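Local coordinates for aminotransferase, classes I and II (Silicibacter pomeroyi DSS-3, PDB 3H14), which probably transfers the amino group of L-aspartate to 2-oxoglutarate, giving oxaloacetate and L-glutamate, with pyridoxal 5'-phosphate as cofactor, at residues V95-S100 against F104-T109; A185-A190 against V213-L218. All coordinates share one frame; numbering follows the deposited sequence.

Contact 1: residues V95-S100 against F104-T109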
loop_
_atom_site.group_PDB
_atom_site.type_symbol
_atom_site.label_atom_id
_atom_site.label_comp_id
_atom_site.label_asym_id
_atom_site.label_seq_id
_atom_site.Cartn_x
_atom_site.Cartn_y
_atom_site.Cartn_z
ATOM N N VAL A 95 -1.000 13.661 -13.035
ATOM C CA VAL A 95 -2.245 14.148 -12.510
ATOM C C VAL A 95 -2.188 14.098 -10.962
ATOM O O VAL A 95 -1.968 13.032 -10.375
ATOM C CB VAL A 95 -3.416 13.287 -13.012
ATOM C CG1 VAL A 95 -4.748 13.738 -12.430
ATOM C CG2 VAL A 95 -3.477 13.301 -14.529
ATOM N N ILE A 96 -2.412 15.242 -10.325
ATOM C CA ILE A 96 -2.410 15.341 -8.883
ATOM C C ILE A 96 -3.776 14.898 -8.382
ATOM O O ILE A 96 -4.797 15.346 -8.889
ATOM C CB ILE A 96 -2.155 16.773 -8.438
ATOM C CG1 ILE A 96 -0.844 17.290 -9.040
ATOM C CG2 ILE A 96 -2.152 16.846 -6.908
ATOM C CD1 ILE A 96 0.380 16.322 -8.918
ATOM N N THR A 97 -3.797 14.012 -7.393
ATOM C CA THR A 97 -5.037 13.409 -6.910
ATOM C C THR A 97 -5.187 13.679 -5.420
ATOM O O THR A 97 -4.225 14.003 -4.754
ATOM C CB THR A 97 -5.010 11.873 -7.059
ATOM O OG1 THR A 97 -3.938 11.377 -6.259
ATOM C CG2 THR A 97 -4.788 11.468 -8.507
ATOM N N PRO A 98 -6.395 13.516 -4.891
ATOM C CA PRO A 98 -6.537 13.598 -3.436
ATOM C C PRO A 98 -5.966 12.365 -2.668
ATOM O O PRO A 98 -6.460 12.007 -1.606
ATOM C CB PRO A 98 -8.043 13.731 -3.235
ATOM C CG PRO A 98 -8.670 13.197 -4.493
ATOM C CD PRO A 98 -7.665 13.286 -5.593
ATOM N N GLY A 99 -4.900 11.754 -3.152
ATOM C CA GLY A 99 -4.381 10.563 -2.486
ATOM C C GLY A 99 -4.591 9.349 -3.341
ATOM O O GLY A 99 -4.982 9.446 -4.504
ATOM N N SER A 100 -4.354 8.182 -2.774
ATOM C CA SER A 100 -4.504 7.010 -3.604
ATOM C C SER A 100 -5.953 6.595 -3.811
ATOM O O SER A 100 -6.273 6.087 -4.894
ATOM C CB SER A 100 -3.595 5.877 -3.171
ATOM O OG SER A 100 -2.376 6.030 -3.893
ATOM N N PHE A 104 -7.321 5.701 -7.429
ATOM C CA PHE A 104 -8.104 4.494 -7.759
ATOM C C PHE A 104 -9.480 4.841 -8.361
ATOM O O PHE A 104 -9.906 4.234 -9.353
ATOM C CB PHE A 104 -8.259 3.568 -6.554
ATOM C CG PHE A 104 -6.972 2.975 -6.085
ATOM C CD1 PHE A 104 -6.102 2.353 -6.990
ATOM C CD2 PHE A 104 -6.604 3.047 -4.744
ATOM C CE1 PHE A 104 -4.897 1.828 -6.551
ATOM C CE2 PHE A 104 -5.368 2.511 -4.304
ATOM C CZ PHE A 104 -4.532 1.910 -5.205
ATOM N N LEU A 105 -10.167 5.803 -7.771
ATOM C CA LEU A 105 -11.441 6.252 -8.302
ATOM C C LEU A 105 -11.320 6.720 -9.741
ATOM O O LEU A 105 -12.166 6.415 -10.585
ATOM C CB LEU A 105 -12.011 7.379 -7.431
ATOM C CG LEU A 105 -13.311 8.022 -7.908
ATOM C CD1 LEU A 105 -14.395 6.958 -7.965
ATOM C CD2 LEU A 105 -13.735 9.174 -7.003
ATOM N N LEU A 106 -10.252 7.440 -10.042
ATOM C CA LEU A 106 -10.120 8.057 -11.339
ATOM C C LEU A 106 -9.718 7.001 -12.338
ATOM O O LEU A 106 -10.301 6.935 -13.416
ATOM C CB LEU A 106 -9.094 9.182 -11.296
ATOM C CG LEU A 106 -9.523 10.459 -10.574
ATOM C CD1 LEU A 106 -8.292 11.397 -10.523
ATOM C CD2 LEU A 106 -10.749 11.080 -11.317
ATOM N N ALA A 107 -8.769 6.139 -11.946
ATOM C CA ALA A 107 -8.378 5.034 -12.790
ATOM C C ALA A 107 -9.577 4.170 -13.125
ATOM O O ALA A 107 -9.815 3.858 -14.292
ATOM C CB ALA A 107 -7.301 4.235 -12.162
ATOM N N PHE A 108 -10.314 3.728 -12.115
ATOM C CA PHE A 108 -11.366 2.773 -12.375
ATOM C C PHE A 108 -12.479 3.403 -13.198
ATOM O O PHE A 108 -13.088 2.715 -14.030
ATOM C CB PHE A 108 -11.955 2.229 -11.062
ATOM C CG PHE A 108 -10.977 1.467 -10.219
ATOM C CD1 PHE A 108 -9.806 0.946 -10.760
ATOM C CD2 PHE A 108 -11.260 1.202 -8.876
ATOM C CE1 PHE A 108 -8.932 0.235 -9.976
ATOM C CE2 PHE A 108 -10.347 0.503 -8.093
ATOM C CZ PHE A 108 -9.199 0.017 -8.670
ATOM N N THR A 109 -12.738 4.703 -12.981
ATOM C CA THR A 109 -13.787 5.391 -13.748
ATOM C C THR A 109 -13.443 5.528 -15.234
ATOM O O THR A 109 -14.306 5.344 -16.096
ATOM C CB THR A 109 -14.093 6.773 -13.148
ATOM O OG1 THR A 109 -14.520 6.587 -11.791
ATOM C CG2 THR A 109 -15.190 7.495 -13.976
#

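Contact 2: residues A185-A190 against V213-L218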
loop_
_atom_site.group_PDB
_atom_site.type_symbol
_atom_site.label_atom_id
_atom_site.label_comp_id
_atom_site.label_asym_id
_atom_site.label_seq_id
_atom_site.Cartn_x
_atom_site.Cartn_y
_atom_site.Cartn_z
ATOM N N ALA A 185 6.690 -9.297 -17.911
ATOM C CA ALA A 185 5.893 -10.461 -18.235
ATOM C C ALA A 185 4.438 -10.185 -17.950
ATOM O O ALA A 185 3.566 -10.509 -18.753
ATOM C CB ALA A 185 6.360 -11.665 -17.446
ATOM N N LEU A 186 4.178 -9.570 -16.796
ATOM C CA LEU A 186 2.813 -9.211 -16.425
ATOM C C LEU A 186 2.199 -8.233 -17.410
ATOM O O LEU A 186 1.064 -8.416 -17.825
ATOM C CB LEU A 186 2.759 -8.629 -14.995
ATOM C CG LEU A 186 2.819 -9.637 -13.865
ATOM C CD1 LEU A 186 3.107 -8.956 -12.509
ATOM C CD2 LEU A 186 1.510 -10.411 -13.834
ATOM N N ILE A 187 2.934 -7.174 -17.754
ATOM C CA ILE A 187 2.437 -6.171 -18.691
ATOM C C ILE A 187 2.177 -6.783 -20.082
ATOM O O ILE A 187 1.122 -6.534 -20.684
ATOM C CB ILE A 187 3.411 -4.959 -18.828
ATOM C CG1 ILE A 187 3.365 -4.109 -17.555
ATOM C CG2 ILE A 187 3.043 -4.071 -20.061
ATOM C CD1 ILE A 187 4.458 -3.035 -17.479
ATOM N N GLU A 188 3.125 -7.577 -20.575
ATOM C CA GLU A 188 2.958 -8.232 -21.884
ATOM C C GLU A 188 1.690 -9.106 -21.876
ATOM O O GLU A 188 0.872 -9.025 -22.777
ATOM C CB GLU A 188 4.209 -9.030 -22.258
ATOM N N ALA A 189 1.502 -9.880 -20.814
ATOM C CA ALA A 189 0.370 -10.781 -20.683
ATOM C C ALA A 189 -0.957 -10.056 -20.554
ATOM O O ALA A 189 -1.941 -10.446 -21.178
ATOM C CB ALA A 189 0.583 -11.733 -19.500
ATOM N N ALA A 190 -1.002 -9.015 -19.726
ATOM C CA ALA A 190 -2.184 -8.169 -19.631
ATOM C C ALA A 190 -2.576 -7.588 -20.992
ATOM O O ALA A 190 -3.728 -7.704 -21.409
ATOM C CB ALA A 190 -1.956 -7.025 -18.597
ATOM N N VAL A 213 10.748 -0.910 -9.522
ATOM C CA VAL A 213 10.654 -0.707 -10.966
ATOM C C VAL A 213 9.331 -0.043 -11.311
ATOM O O VAL A 213 8.298 -0.635 -11.112
ATOM C CB VAL A 213 10.752 -2.032 -11.757
ATOM C CG1 VAL A 213 10.735 -1.730 -13.244
ATOM C CG2 VAL A 213 12.030 -2.807 -11.383
ATOM N N THR A 214 9.357 1.185 -11.831
ATOM C CA THR A 214 8.116 1.802 -12.287
ATOM C C THR A 214 7.671 1.125 -13.572
ATOM O O THR A 214 8.494 0.779 -14.407
ATOM C CB THR A 214 8.189 3.348 -12.479
ATOM O OG1 THR A 214 6.895 3.826 -12.854
ATOM C CG2 THR A 214 9.147 3.764 -13.567
ATOM N N ALA A 215 6.365 0.894 -13.698
ATOM C CA ALA A 215 5.789 0.355 -14.920
ATOM C C ALA A 215 6.135 1.200 -16.137
ATOM O O ALA A 215 6.178 0.675 -17.247
ATOM C CB ALA A 215 4.298 0.233 -14.800
ATOM N N LEU A 216 6.399 2.487 -15.924
ATOM C CA LEU A 216 6.858 3.406 -16.996
ATOM C C LEU A 216 8.197 3.012 -17.646
ATOM O O LEU A 216 8.468 3.400 -18.759
ATOM C CB LEU A 216 6.920 4.832 -16.457
ATOM C CG LEU A 216 5.571 5.308 -15.886
ATOM C CD1 LEU A 216 5.688 6.718 -15.389
ATOM C CD2 LEU A 216 4.477 5.235 -16.935
ATOM N N GLU A 217 9.015 2.228 -16.966
ATOM C CA GLU A 217 10.255 1.699 -17.549
ATOM C C GLU A 217 9.998 0.620 -18.611
ATOM O O GLU A 217 10.919 0.255 -19.343
ATOM C CB GLU A 217 11.155 1.108 -16.466
ATOM C CG GLU A 217 11.827 2.123 -15.507
ATOM C CD GLU A 217 12.649 1.440 -14.426
ATOM O OE1 GLU A 217 12.299 1.519 -13.219
ATOM O OE2 GLU A 217 13.645 0.785 -14.779
ATOM N N LEU A 218 8.775 0.083 -18.663
ATOM C CA LEU A 218 8.402 -0.998 -19.592
ATOM C C LEU A 218 7.330 -0.604 -20.580
ATOM O O LEU A 218 7.304 -1.134 -21.680
ATOM C CB LEU A 218 7.929 -2.243 -18.831
ATOM C CG LEU A 218 9.100 -2.959 -18.137
ATOM C CD1 LEU A 218 8.784 -3.284 -16.689
ATOM C CD2 LEU A 218 9.599 -4.186 -18.898
#

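Contact 1: residues V95-S100 against F104-T109
Ser-100 and Phe-104 stand one helical turn apart, their CA atoms 6.0 Å from each other, at the start of helix 100-111. Phe-104 N donates to Ser-100 O over 2.8 Å, and the N-H points almost straight at the oxygen (171°). Ahead of this turn the chain runs as strand 94-97, which pairs through Val-95 and Thr-97 with Met-242 and Gly-240 of the antiparallel strand 240-243. It then bends through Pro-98 to Gly-99, which takes the N-cap position of the helix. Gly-99 has a positive phi of 111°, and a CB there would be pressed against the carbonyl oxygen of Pro-98. Among the side chains, the Phe-104 ring lies back over the first turn: with chi1 at -65°, CG sits beside its own backbone N and the ring leans obliquely across the Ser-100 carbonyl, CD2 3.1 Å from Ser-100 O. Ring atom CE2 also comes within 4.0 Å of Ser-100 CB, and Ile-225 of strand 223-227 packs against both residues. With an alanine in place of Phe-104, Ser-100 CB and Ile-225 would probably lose their aromatic cover and a gap would open between helix and sheet. Deeper along the helix, Leu-106 reaches back to the strand. Its CD1 meets Thr-97 CG2 at 4.0 Å, the two side chains running past one another head to tail, while Met-242, Val-252 and Ile-255 add to the apolar surroundings of Leu-106. The arrangement is the tight strand-turn-helix connection at the edge of the large-domain sheet in this aminotransferase family; in relatives, the N-terminus of the equivalent helix faces the phosphate of pyridoxal phosphate, consistent with a similar place for the cofactor here.

Contact 2: residues A185-A190 against V213-L218
Ile-187 of helix 180-192 carries the contact, meeting Ala-215 and Leu-218 of the loop ahead of strand 223-227. Ala-185, first along the helix, turns its methyl away from the loop. Leu-186 follows on a different face, buried against Leu-178, Phe-157 and Phe-197. Ile-187 then points at the loop. Its CG1 branch is extended (chi2 170°), which carries CD1 outward to 3.8 Å from Leu-218 CB, the two side chains crossing at a slant. The same methyl lies 4.2 Å from Ala-215 CB, so a single carbon is shared by the first residue of the 3-10 segment 215-217 and the residue just after it. That turn is closed by Leu-218 N bonding to Ala-215 O at 3.0 Å, which brings the two apolar partners of Ile-187 together. Glu-201 keeps the beginning of the turn in place, its carboxylate accepting from Ala-215 N and bonding to Thr-214 OG1. Further on, Ala-189 rests on Pro-154 and Phe-157, and Ala-190 on Phe-197 of strand 196-200. Helix 180-192 joins the parallel strands 164-168 and 196-200, neighbours in the sheet, as the helix of a beta-alpha-beta crossover; through Ile-187 this helix also packs on the turn that leads the chain into the next strand, 223-227.

How the contacts relate
Both contacts are built around the seven-stranded mixed sheet of the large domain, and along the chain both segments of contact 1 precede those of contact 2. Their centres lie 20 Å apart and their nearest atoms about 10 Å, so they do not touch. Contact 1 sits at the outermost strand, 94-97; contact 2 pairs the helix before strand 196-200 with the loop after it. Strand 223-227 lies between the two regions, packing on the helix of contact 1 and following a few residues after segment 213-218. The strand order, with 240-243 as the one antiparallel member, is the signature of fold-type I pyridoxal-phosphate enzymes.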